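Side-chain contact in epidermin decarboxylase (Staphylococcus epidermidis, PDB 1G63), which uses FMN to decarboxylate oxidatively the C-terminal cysteine residue of the epidermin precursor, leaving a carbon-carbon double bond: residues Gln27-Val32 against Asn167-Val172. Numbering follows the deposited sequence.
Sequences QHFDEV and NVLNFV
Leu169 reaches from the C-terminal helix 165-172 to two aromatic residues, His28 and Phe29, and gives one methyl to each. The setting is a Rossmann-like fold: residues 27-32 connect helix 18-25 to strand 32-36 of the parallel sheet, so the contact shows how the C-terminal helix packs on the loop of the beta-alpha-beta unit formed by strand 5-9, helix 18-25 and strand 32-36.

Followed outward, Leu169 sets off from a CB that points toward the loop and forks at CG; the side chain also touches Leu25 of helix 18-25. On one branch, Leu169 CD2 lies over a face of the His28 imidazole in a CH-pi contact, 3.8 Å from the ring centroid and 18° off the normal. The methyl is displaced toward the rim, so its nearest ring atom is NE2, with Leu169 CD2 and His28 NE2 3.6 Å apart. The two side chains cross at about a right angle. CG of His28 is anti to the carbonyl carbon (chi1 -55°), and with the ring turned to chi2 72° ND1 makes a weak hydrogen bond to Glu24 O in the last turn of helix 18-25, which may help to hold the ring's orientation.

The other branch, CD1, goes to the rim of the Phe29 ring, close to its plane, where Leu169 CD1 stands 4.1 Å from Phe29 CE1. Here the side chains run past one another in opposite directions. Phe29 is buried, packed on Leu5 and edge-to-face with Tyr76, while Val172 lies about one helical turn (three residues) beyond Leu169 and rests on Phe111 and Phe113 of strand 110-114. The helix thus bridges the loop and the sheet, away from the flavin sites. Its last touch on the loop is looser and oblique to the ring, with Phe29 CZ 4.4 Å from Val172 CG1.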
loop_
_atom_site.group_PDB
_atom_site.type_symbol
_atom_site.label_atom_id
_atom_site.label_comp_id
_atom_site.label_asym_id
_atom_site.label_seq_id
_atom_site.Cartn_x
_atom_site.Cartn_y
_atom_site.Cartn_z
ATOM N N GLN B 27 -12.561 -26.179 32.076
ATOM C CA GLN B 27 -12.585 -27.211 33.094
ATOM C C GLN B 27 -13.854 -28.047 33.102
ATOM O O GLN B 27 -13.891 -29.103 33.726
ATOM C CB GLN B 27 -12.390 -26.582 34.467
ATOM C CG GLN B 27 -11.108 -25.787 34.598
ATOM C CD GLN B 27 -10.932 -25.216 35.989
ATOM O OE1 GLN B 27 -11.779 -24.463 36.479
ATOM N NE2 GLN B 27 -9.825 -25.570 36.638
ATOM N N HIS B 28 -14.893 -27.588 32.414
ATOM C CA HIS B 28 -16.147 -28.330 32.391
ATOM C C HIS B 28 -16.513 -28.887 31.018
ATOM O O HIS B 28 -17.345 -29.785 30.919
ATOM C CB HIS B 28 -17.297 -27.451 32.897
ATOM C CG HIS B 28 -17.058 -26.853 34.249
ATOM N ND1 HIS B 28 -16.146 -25.843 34.467
ATOM C CD2 HIS B 28 -17.623 -27.116 35.451
ATOM C CE1 HIS B 28 -16.161 -25.504 35.745
ATOM N NE2 HIS B 28 -17.049 -26.261 36.364
ATOM N N PHE B 29 -15.898 -28.361 29.963
ATOM C CA PHE B 29 -16.201 -28.826 28.607
ATOM C C PHE B 29 -14.968 -29.345 27.877
ATOM O O PHE B 29 -13.897 -28.741 27.943
ATOM C CB PHE B 29 -16.856 -27.700 27.794
ATOM C CG PHE B 29 -18.105 -27.142 28.427
ATOM C CD1 PHE B 29 -18.023 -26.188 29.435
ATOM C CD2 PHE B 29 -19.363 -27.595 28.033
ATOM C CE1 PHE B 29 -19.177 -25.690 30.049
ATOM C CE2 PHE B 29 -20.521 -27.110 28.637
ATOM C CZ PHE B 29 -20.426 -26.152 29.650
ATOM N N ASP B 30 -15.136 -30.471 27.183
ATOM C CA ASP B 30 -14.049 -31.117 26.441
ATOM C C ASP B 30 -13.197 -30.107 25.700
ATOM O O ASP B 30 -11.969 -30.161 25.722
ATOM C CB ASP B 30 -14.625 -32.126 25.447
ATOM C CG ASP B 30 -15.371 -33.257 26.130
ATOM O OD1 ASP B 30 -16.163 -33.940 25.448
ATOM O OD2 ASP B 30 -15.162 -33.466 27.344
ATOM N N GLU B 31 -13.872 -29.188 25.032
ATOM C CA GLU B 31 -13.224 -28.131 24.278
ATOM C C GLU B 31 -14.040 -26.858 24.420
ATOM O O GLU B 31 -15.254 -26.903 24.635
ATOM C CB GLU B 31 -13.139 -28.503 22.792
ATOM C CG GLU B 31 -11.874 -29.225 22.377
ATOM C CD GLU B 31 -11.817 -29.487 20.880
ATOM O OE1 GLU B 31 -12.219 -28.598 20.101
ATOM O OE2 GLU B 31 -11.360 -30.577 20.475
ATOM N N VAL B 32 -13.360 -25.726 24.323
ATOM C CA VAL B 32 -14.016 -24.432 24.369
ATOM C C VAL B 32 -13.326 -23.618 23.285
ATOM O O VAL B 32 -12.170 -23.219 23.416
ATOM C CB VAL B 32 -13.885 -23.761 25.745
ATOM C CG1 VAL B 32 -12.472 -23.859 26.223
ATOM C CG2 VAL B 32 -14.320 -22.302 25.657
ATOM N N ASN B 167 -23.155 -18.880 37.020
ATOM C CA ASN B 167 -24.397 -18.485 36.370
ATOM C C ASN B 167 -24.523 -19.070 34.953
ATOM O O ASN B 167 -25.564 -19.630 34.607
ATOM C CB ASN B 167 -24.496 -16.953 36.298
ATOM C CG ASN B 167 -24.780 -16.305 37.656
ATOM O OD1 ASN B 167 -24.641 -15.083 37.814
ATOM N ND2 ASN B 167 -25.191 -17.111 38.632
ATOM N N VAL B 168 -23.478 -18.959 34.134
ATOM C CA VAL B 168 -23.583 -19.498 32.779
ATOM C C VAL B 168 -23.558 -21.026 32.788
ATOM O O VAL B 168 -24.108 -21.664 31.896
ATOM C CB VAL B 168 -22.483 -18.925 31.809
ATOM C CG1 VAL B 168 -22.129 -17.513 32.204
ATOM C CG2 VAL B 168 -21.272 -19.794 31.780
ATOM N N LEU B 169 -22.935 -21.614 33.801
ATOM C CA LEU B 169 -22.886 -23.069 33.901
ATOM C C LEU B 169 -24.286 -23.601 34.188
ATOM O O LEU B 169 -24.723 -24.573 33.592
ATOM C CB LEU B 169 -21.932 -23.482 35.019
ATOM C CG LEU B 169 -20.566 -24.045 34.620
ATOM C CD1 LEU B 169 -20.109 -23.460 33.304
ATOM C CD2 LEU B 169 -19.565 -23.758 35.730
ATOM N N ASN B 170 -24.992 -22.938 35.097
ATOM C CA ASN B 170 -26.341 -23.350 35.470
ATOM C C ASN B 170 -27.366 -23.094 34.365
ATOM O O ASN B 170 -28.290 -23.885 34.171
ATOM C CB ASN B 170 -26.788 -22.612 36.739
ATOM C CG ASN B 170 -28.153 -23.077 37.238
ATOM O OD1 ASN B 170 -28.297 -24.200 37.734
ATOM N ND2 ASN B 170 -29.162 -22.224 37.099
ATOM N N PHE B 171 -27.210 -21.978 33.656
ATOM C CA PHE B 171 -28.132 -21.614 32.587
ATOM C C PHE B 171 -27.951 -22.527 31.389
ATOM O O PHE B 171 -28.904 -22.834 30.684
ATOM C CB PHE B 171 -27.899 -20.167 32.155
ATOM C CG PHE B 171 -28.916 -19.655 31.178
ATOM C CD1 PHE B 171 -30.212 -19.363 31.592
ATOM C CD2 PHE B 171 -28.584 -19.471 29.843
ATOM C CE1 PHE B 171 -31.171 -18.890 30.690
ATOM C CE2 PHE B 171 -29.539 -18.997 28.924
ATOM C CZ PHE B 171 -30.835 -18.708 29.352
ATOM N N VAL B 172 -26.720 -22.972 31.180
ATOM C CA VAL B 172 -26.395 -23.828 30.055
ATOM C C VAL B 172 -26.586 -25.326 30.297
ATOM O O VAL B 172 -26.932 -26.052 29.369
ATOM C CB VAL B 172 -24.941 -23.546 29.574
ATOM C CG1 VAL B 172 -24.460 -24.637 28.614
ATOM C CG2 VAL B 172 -24.902 -22.190 28.881
#